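Local coordinates for integral membrane indolylacetylinositol arabinosyltransferase EmbC (Mycolicibacterium smegmatis, PDB 7BVE), which binds the drug ethambutol and probably transfers arabinose units to growing arabinan chains of the mycobacterial cell wall, at residues 305-317 with 417-429. Numbering follows the deposited sequence.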
ATOM      1  N   THR A 305      31.477  -3.228   1.647  1.00 15.07           N
ATOM      2  CA  THR A 305      31.365  -4.148   2.811  1.00 15.07           C
ATOM      3  C   THR A 305      31.023  -5.534   2.254  1.00 15.07           C
ATOM      4  O   THR A 305      30.214  -5.592   1.306  1.00 15.07           O
ATOM      5  CB  THR A 305      30.311  -3.655   3.810  1.00 15.07           C
ATOM      6  OG1 THR A 305      29.089  -3.451   3.100  1.00 15.07           O
ATOM      7  CG2 THR A 305      30.717  -2.376   4.509  1.00 15.07           C
ATOM      8  N   PRO A 306      31.584  -6.646   2.777  1.00 15.07           N
ATOM      9  CA  PRO A 306      31.346  -7.969   2.205  1.00 15.07           C
ATOM     10  C   PRO A 306      29.961  -8.506   2.548  1.00 15.07           C
ATOM     11  O   PRO A 306      29.249  -7.974   3.388  1.00 15.07           O
ATOM     12  CB  PRO A 306      32.437  -8.810   2.843  1.00 15.07           C
ATOM     13  CG  PRO A 306      32.687  -8.164   4.122  1.00 15.07           C
ATOM     14  CD  PRO A 306      32.542  -6.720   3.883  1.00 15.07           C
ATOM     15  N   GLU A 307      29.588  -9.580   1.855  1.00 15.07           N
ATOM     16  CA  GLU A 307      28.486 -10.455   2.252  1.00 15.07           C
ATOM     17  C   GLU A 307      28.990 -11.268   3.437  1.00 15.07           C
ATOM     18  O   GLU A 307      29.657 -12.294   3.288  1.00 15.07           O
ATOM     19  CB  GLU A 307      28.081 -11.351   1.094  1.00 15.07           C
ATOM     20  CG  GLU A 307      27.537 -10.612  -0.087  1.00 15.07           C
ATOM     21  CD  GLU A 307      26.148 -10.069   0.149  1.00 15.07           C
ATOM     22  OE1 GLU A 307      25.363 -10.724   0.864  1.00 15.07           O
ATOM     23  OE2 GLU A 307      25.832  -8.987  -0.381  1.00 15.07           O
ATOM     24  N   SER A 308      28.687 -10.778   4.637  1.00 15.07           N
ATOM     25  CA  SER A 308      29.567 -11.097   5.753  1.00 15.07           C
ATOM     26  C   SER A 308      29.345 -12.514   6.291  1.00 15.07           C
ATOM     27  O   SER A 308      30.306 -13.283   6.250  1.00 15.07           O
ATOM     28  CB  SER A 308      29.492  -9.993   6.825  1.00 15.07           C
ATOM     29  OG  SER A 308      29.910  -8.739   6.324  1.00 15.07           O
ATOM     30  N   PRO A 309      28.132 -12.969   6.766  1.00 15.07           N
ATOM     31  CA  PRO A 309      28.029 -14.415   7.014  1.00 15.07           C
ATOM     32  C   PRO A 309      27.370 -15.183   5.878  1.00 15.07           C
ATOM     33  O   PRO A 309      27.448 -16.413   5.851  1.00 15.07           O
ATOM     34  CB  PRO A 309      27.185 -14.485   8.287  1.00 15.07           C
ATOM     35  CG  PRO A 309      26.269 -13.397   8.137  1.00 15.07           C
ATOM     36  CD  PRO A 309      26.979 -12.295   7.422  1.00 15.07           C
ATOM     37  N   PHE A 310      26.762 -14.493   4.924  1.00 15.07           N
ATOM     38  CA  PHE A 310      25.898 -15.132   3.951  1.00 15.07           C
ATOM     39  C   PHE A 310      26.603 -15.252   2.612  1.00 15.07           C
ATOM     40  O   PHE A 310      27.504 -14.479   2.293  1.00 15.07           O
ATOM     41  CB  PHE A 310      24.601 -14.363   3.766  1.00 15.07           C
ATOM     42  CG  PHE A 310      23.789 -14.250   5.012  1.00 15.07           C
ATOM     43  CD1 PHE A 310      23.136 -15.344   5.528  1.00 15.07           C
ATOM     44  CD2 PHE A 310      23.643 -13.034   5.642  1.00 15.07           C
ATOM     45  CE1 PHE A 310      22.382 -15.239   6.672  1.00 15.07           C
ATOM     46  CE2 PHE A 310      22.888 -12.924   6.783  1.00 15.07           C
ATOM     47  CZ  PHE A 310      22.256 -14.027   7.296  1.00 15.07           C
ATOM     48  N   GLY A 311      26.176 -16.234   1.828  1.00 15.07           N
ATOM     49  CA  GLY A 311      26.722 -16.430   0.507  1.00 15.07           C
ATOM     50  C   GLY A 311      27.988 -17.256   0.482  1.00 15.07           C
ATOM     51  O   GLY A 311      29.012 -16.802  -0.028  1.00 15.07           O
ATOM     52  N   TRP A 312      27.937 -18.465   1.032  1.00 15.07           N
ATOM     53  CA  TRP A 312      29.066 -19.376   0.934  1.00 15.07           C
ATOM     54  C   TRP A 312      29.196 -20.004  -0.442  1.00 15.07           C
ATOM     55  O   TRP A 312      30.258 -20.547  -0.758  1.00 15.07           O
ATOM     56  CB  TRP A 312      28.956 -20.484   1.988  1.00 15.07           C
ATOM     57  CG  TRP A 312      27.693 -21.287   1.924  1.00 15.07           C
ATOM     58  CD1 TRP A 312      26.549 -21.051   2.614  1.00 15.07           C
ATOM     59  CD2 TRP A 312      27.442 -22.445   1.118  1.00 15.07           C
ATOM     60  NE1 TRP A 312      25.602 -21.986   2.294  1.00 15.07           N
ATOM     61  CE2 TRP A 312      26.125 -22.853   1.375  1.00 15.07           C
ATOM     62  CE3 TRP A 312      28.204 -23.175   0.202  1.00 15.07           C
ATOM     63  CZ2 TRP A 312      25.551 -23.954   0.754  1.00 15.07           C
ATOM     64  CZ3 TRP A 312      27.633 -24.264  -0.415  1.00 15.07           C
ATOM     65  CH2 TRP A 312      26.320 -24.645  -0.136  1.00 15.07           C
ATOM     66  N   TYR A 313      28.151 -19.951  -1.259  1.00 15.07           N
ATOM     67  CA  TYR A 313      28.105 -20.649  -2.531  1.00 15.07           C
ATOM     68  C   TYR A 313      28.380 -19.728  -3.711  1.00 15.07           C
ATOM     69  O   TYR A 313      28.442 -20.198  -4.856  1.00 15.07           O
ATOM     70  CB  TYR A 313      26.743 -21.339  -2.686  1.00 15.07           C
ATOM     71  CG  TYR A 313      25.610 -20.386  -2.923  1.00 15.07           C
ATOM     72  CD1 TYR A 313      25.002 -19.714  -1.874  1.00 15.07           C
ATOM     73  CD2 TYR A 313      25.126 -20.178  -4.208  1.00 15.07           C
ATOM     74  CE1 TYR A 313      23.978 -18.829  -2.108  1.00 15.07           C
ATOM     75  CE2 TYR A 313      24.110 -19.307  -4.449  1.00 15.07           C
ATOM     76  CZ  TYR A 313      23.536 -18.639  -3.404  1.00 15.07           C
ATOM     77  OH  TYR A 313      22.515 -17.774  -3.673  1.00 15.07           O
ATOM     78  N   TYR A 314      28.548 -18.428  -3.462  1.00 15.07           N
ATOM     79  CA  TYR A 314      28.948 -17.505  -4.516  1.00 15.07           C
ATOM     80  C   TYR A 314      30.358 -17.797  -5.000  1.00 15.07           C
ATOM     81  O   TYR A 314      30.687 -17.529  -6.157  1.00 15.07           O
ATOM     82  CB  TYR A 314      28.877 -16.070  -4.015  1.00 15.07           C
ATOM     83  CG  TYR A 314      27.503 -15.548  -3.693  1.00 15.07           C
ATOM     84  CD1 TYR A 314      26.371 -16.145  -4.199  1.00 15.07           C
ATOM     85  CD2 TYR A 314      27.347 -14.456  -2.859  1.00 15.07           C
ATOM     86  CE1 TYR A 314      25.121 -15.664  -3.891  1.00 15.07           C
ATOM     87  CE2 TYR A 314      26.107 -13.970  -2.550  1.00 15.07           C
ATOM     88  CZ  TYR A 314      24.999 -14.577  -3.067  1.00 15.07           C
ATOM     89  OH  TYR A 314      23.757 -14.092  -2.750  1.00 15.07           O
ATOM     90  N   ASP A 315      31.196 -18.370  -4.141  1.00 15.07           N
ATOM     91  CA  ASP A 315      32.524 -18.786  -4.566  1.00 15.07           C
ATOM     92  C   ASP A 315      32.453 -20.020  -5.453  1.00 15.07           C
ATOM     93  O   ASP A 315      33.255 -20.174  -6.386  1.00 15.07           O
ATOM     94  CB  ASP A 315      33.386 -19.039  -3.341  1.00 15.07           C
ATOM     95  CG  ASP A 315      33.667 -17.772  -2.565  1.00 15.07           C
ATOM     96  OD1 ASP A 315      33.805 -16.706  -3.198  1.00 15.07           O
ATOM     97  OD2 ASP A 315      33.715 -17.833  -1.320  1.00 15.07           O
ATOM     98  N   LEU A 316      31.475 -20.891  -5.206  1.00 15.07           N
ATOM     99  CA  LEU A 316      31.236 -22.010  -6.107  1.00 15.07           C
ATOM    100  C   LEU A 316      30.727 -21.533  -7.457  1.00 15.07           C
ATOM    101  O   LEU A 316      31.104 -22.086  -8.492  1.00 15.07           O
ATOM    102  CB  LEU A 316      30.250 -22.990  -5.486  1.00 15.07           C
ATOM    103  CG  LEU A 316      30.730 -23.764  -4.267  1.00 15.07           C
ATOM    104  CD1 LEU A 316      29.606 -24.620  -3.756  1.00 15.07           C
ATOM    105  CD2 LEU A 316      31.924 -24.607  -4.617  1.00 15.07           C
ATOM    106  N   LEU A 317      29.874 -20.505  -7.468  1.00 15.07           N
ATOM    107  CA  LEU A 317      29.461 -19.909  -8.740  1.00 15.07           C
ATOM    108  C   LEU A 317      30.624 -19.237  -9.456  1.00 15.07           C
ATOM    109  O   LEU A 317      30.692 -19.258 -10.688  1.00 15.07           O
ATOM    110  CB  LEU A 317      28.338 -18.903  -8.534  1.00 15.07           C
ATOM    111  CG  LEU A 317      26.942 -19.424  -8.232  1.00 15.07           C
ATOM    112  CD1 LEU A 317      26.038 -18.260  -7.925  1.00 15.07           C
ATOM    113  CD2 LEU A 317      26.424 -20.190  -9.422  1.00 15.07           C
ATOM    114  N   ILE A 417      23.011 -29.936   7.709  1.00 15.07           N
ATOM    115  CA  ILE A 417      22.330 -29.407   6.523  1.00 15.07           C
ATOM    116  C   ILE A 417      21.497 -28.174   6.872  1.00 15.07           C
ATOM    117  O   ILE A 417      21.459 -27.201   6.108  1.00 15.07           O
ATOM    118  CB  ILE A 417      21.477 -30.511   5.868  1.00 15.07           C
ATOM    119  CG1 ILE A 417      22.369 -31.621   5.333  1.00 15.07           C
ATOM    120  CG2 ILE A 417      20.655 -29.984   4.722  1.00 15.07           C
ATOM    121  CD1 ILE A 417      21.606 -32.828   4.885  1.00 15.07           C
ATOM    122  N   GLY A 418      20.858 -28.169   8.043  1.00 15.07           N
ATOM    123  CA  GLY A 418      20.063 -27.017   8.436  1.00 15.07           C
ATOM    124  C   GLY A 418      20.903 -25.796   8.750  1.00 15.07           C
ATOM    125  O   GLY A 418      20.540 -24.674   8.388  1.00 15.07           O
ATOM    126  N   ALA A 419      22.052 -25.996   9.399  1.00 15.07           N
ATOM    127  CA  ALA A 419      22.958 -24.882   9.644  1.00 15.07           C
ATOM    128  C   ALA A 419      23.619 -24.423   8.355  1.00 15.07           C
ATOM    129  O   ALA A 419      24.020 -23.264   8.229  1.00 15.07           O
ATOM    130  CB  ALA A 419      24.010 -25.280  10.674  1.00 15.07           C
ATOM    131  N   LEU A 420      23.738 -25.322   7.381  1.00 15.07           N
ATOM    132  CA  LEU A 420      24.355 -24.962   6.113  1.00 15.07           C
ATOM    133  C   LEU A 420      23.413 -24.122   5.266  1.00 15.07           C
ATOM    134  O   LEU A 420      23.836 -23.165   4.615  1.00 15.07           O
ATOM    135  CB  LEU A 420      24.757 -26.235   5.376  1.00 15.07           C
ATOM    136  CG  LEU A 420      25.689 -26.136   4.185  1.00 15.07           C
ATOM    137  CD1 LEU A 420      27.036 -25.692   4.671  1.00 15.07           C
ATOM    138  CD2 LEU A 420      25.782 -27.479   3.507  1.00 15.07           C
ATOM    139  N   THR A 421      22.124 -24.466   5.257  1.00 15.07           N
ATOM    140  CA  THR A 421      21.155 -23.671   4.512  1.00 15.07           C
ATOM    141  C   THR A 421      20.626 -22.491   5.306  1.00 15.07           C
ATOM    142  O   THR A 421      19.868 -21.688   4.758  1.00 15.07           O
ATOM    143  CB  THR A 421      19.968 -24.518   4.059  1.00 15.07           C
ATOM    144  OG1 THR A 421      19.214 -24.948   5.193  1.00 15.07           O
ATOM    145  CG2 THR A 421      20.454 -25.722   3.302  1.00 15.07           C
ATOM    146  N   LEU A 422      20.983 -22.376   6.582  1.00 15.07           N
ATOM    147  CA  LEU A 422      20.633 -21.173   7.325  1.00 15.07           C
ATOM    148  C   LEU A 422      21.449 -19.975   6.861  1.00 15.07           C
ATOM    149  O   LEU A 422      20.986 -18.836   6.961  1.00 15.07           O
ATOM    150  CB  LEU A 422      20.839 -21.418   8.818  1.00 15.07           C
ATOM    151  CG  LEU A 422      20.421 -20.359   9.832  1.00 15.07           C
ATOM    152  CD1 LEU A 422      18.927 -20.188   9.821  1.00 15.07           C
ATOM    153  CD2 LEU A 422      20.903 -20.747  11.209  1.00 15.07           C
ATOM    154  N   PHE A 423      22.653 -20.207   6.340  1.00 15.07           N
ATOM    155  CA  PHE A 423      23.556 -19.141   5.930  1.00 15.07           C
ATOM    156  C   PHE A 423      23.715 -19.053   4.420  1.00 15.07           C
ATOM    157  O   PHE A 423      24.756 -18.607   3.935  1.00 15.07           O
ATOM    158  CB  PHE A 423      24.918 -19.320   6.590  1.00 15.07           C
ATOM    159  CG  PHE A 423      24.893 -19.117   8.064  1.00 15.07           C
ATOM    160  CD1 PHE A 423      24.860 -17.842   8.595  1.00 15.07           C
ATOM    161  CD2 PHE A 423      24.896 -20.198   8.923  1.00 15.07           C
ATOM    162  CE1 PHE A 423      24.829 -17.649   9.950  1.00 15.07           C
ATOM    163  CE2 PHE A 423      24.865 -20.011  10.283  1.00 15.07           C
ATOM    164  CZ  PHE A 423      24.833 -18.735  10.796  1.00 15.07           C
ATOM    165  N   SER A 424      22.713 -19.482   3.665  1.00 15.07           N
ATOM    166  CA  SER A 424      22.714 -19.253   2.229  1.00 15.07           C
ATOM    167  C   SER A 424      22.302 -17.831   1.905  1.00 15.07           C
ATOM    168  O   SER A 424      22.937 -17.169   1.081  1.00 15.07           O
ATOM    169  CB  SER A 424      21.771 -20.235   1.537  1.00 15.07           C
ATOM    170  OG  SER A 424      22.209 -21.565   1.706  1.00 15.07           O
ATOM    171  N   GLY A 425      21.244 -17.357   2.542  1.00 15.07           N
ATOM    172  CA  GLY A 425      20.808 -15.994   2.429  1.00 15.07           C
ATOM    173  C   GLY A 425      20.023 -15.636   3.667  1.00 15.07           C
ATOM    174  O   GLY A 425      19.800 -16.482   4.537  1.00 15.07           O
ATOM    175  N   PRO A 426      19.586 -14.379   3.779  1.00 17.93           N
ATOM    176  CA  PRO A 426      18.795 -13.981   4.954  1.00 17.93           C
ATOM    177  C   PRO A 426      17.418 -14.610   5.003  1.00 17.93           C
ATOM    178  O   PRO A 426      16.803 -14.634   6.075  1.00 17.93           O
ATOM    179  CB  PRO A 426      18.706 -12.458   4.814  1.00 17.93           C
ATOM    180  CG  PRO A 426      19.835 -12.092   3.934  1.00 17.93           C
ATOM    181  CD  PRO A 426      19.978 -13.219   2.971  1.00 17.93           C
ATOM    182  N   THR A 427      16.921 -15.128   3.884  1.00 15.91           N
ATOM    183  CA  THR A 427      15.666 -15.860   3.831  1.00 15.91           C
ATOM    184  C   THR A 427      15.806 -17.299   4.294  1.00 15.91           C
ATOM    185  O   THR A 427      14.801 -18.007   4.373  1.00 15.91           O
ATOM    186  CB  THR A 427      15.113 -15.838   2.408  1.00 15.91           C
ATOM    187  OG1 THR A 427      16.001 -16.547   1.540  1.00 15.91           O
ATOM    188  CG2 THR A 427      15.024 -14.421   1.924  1.00 15.91           C
ATOM    189  N   GLY A 428      17.018 -17.742   4.620  1.00 15.07           N
ATOM    190  CA  GLY A 428      17.253 -19.082   5.112  1.00 15.07           C
ATOM    191  C   GLY A 428      16.791 -19.337   6.523  1.00 15.07           C
ATOM    192  O   GLY A 428      16.950 -20.455   7.016  1.00 15.07           O
ATOM    193  N   ILE A 429      16.197 -18.339   7.182  1.00 17.35           N
ATOM    194  CA  ILE A 429      15.669 -18.488   8.532  1.00 17.35           C
ATOM    195  C   ILE A 429      14.416 -19.355   8.568  1.00 17.35           C
ATOM    196  O   ILE A 429      13.971 -19.746   9.645  1.00 17.35           O
ATOM    197  CB  ILE A 429      15.422 -17.075   9.109  1.00 17.35           C
ATOM    198  CG1 ILE A 429      15.367 -17.076  10.638  1.00 17.35           C
ATOM    199  CG2 ILE A 429      14.155 -16.469   8.541  1.00 17.35           C
ATOM    200  CD1 ILE A 429      15.392 -15.712  11.237  1.00 17.35           C
TER
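Pro309 meets Phe423 through CB, which lies 4.1 Å from CD1 of Phe423. Its CG also covers one face of the neighbouring Phe310 ring. The opposite face of Phe310 receives the backbone N of Pro426, offset toward the rim, while Leu422 O lies at the ring edge, in plane. Phe310 CG stands anti to its own carbonyl carbon (chi1 -61°), which lays the ring along 422-426. Phe310 CE1 comes 3.6 Å from Gly425 O. It also packs on Phe423 CD1.

Gly311 N gives a weak hydrogen bond of 3.5 Å to Phe423 O. Gly311 has a positive phi, a region readily open to glycine. Its CA lies over one face of the Tyr314 ring.

Trp312 reaches Leu420 and Ser424. Its CG sits between the backbone N and the carbonyl carbon (chi1 57°), turning the indole toward Leu420. Trp312 NE1 gives a weak hydrogen bond to Leu420 O at 3.1 Å. A second weak one goes from Trp312 NE1 to Ser424 OG. The Leu420 side chain crosses the indole at about a right angle and places CG over one face. Tyr313 CB covers the opposite face.

Tyr313 turns the edge of its ring to Ser424 O, which lies 3.7 Å from Tyr313 CE1. One face of this ring carries Tyr314, which lines the ethambutol pocket and touches the drug.

The contact thus joins the loop leading into helix 314-320 to the turn around Phe423-Pro426, next to helix 409-422, within the GT-C-type membrane region. Helix 470-473 packs beside both: its Leu472 touches Trp312 and Leu420, and its Ile473 touches Pro309 and Phe423. Helix 281-293 meets Tyr314, and helix 385-405 meets Ser424 through Ile387.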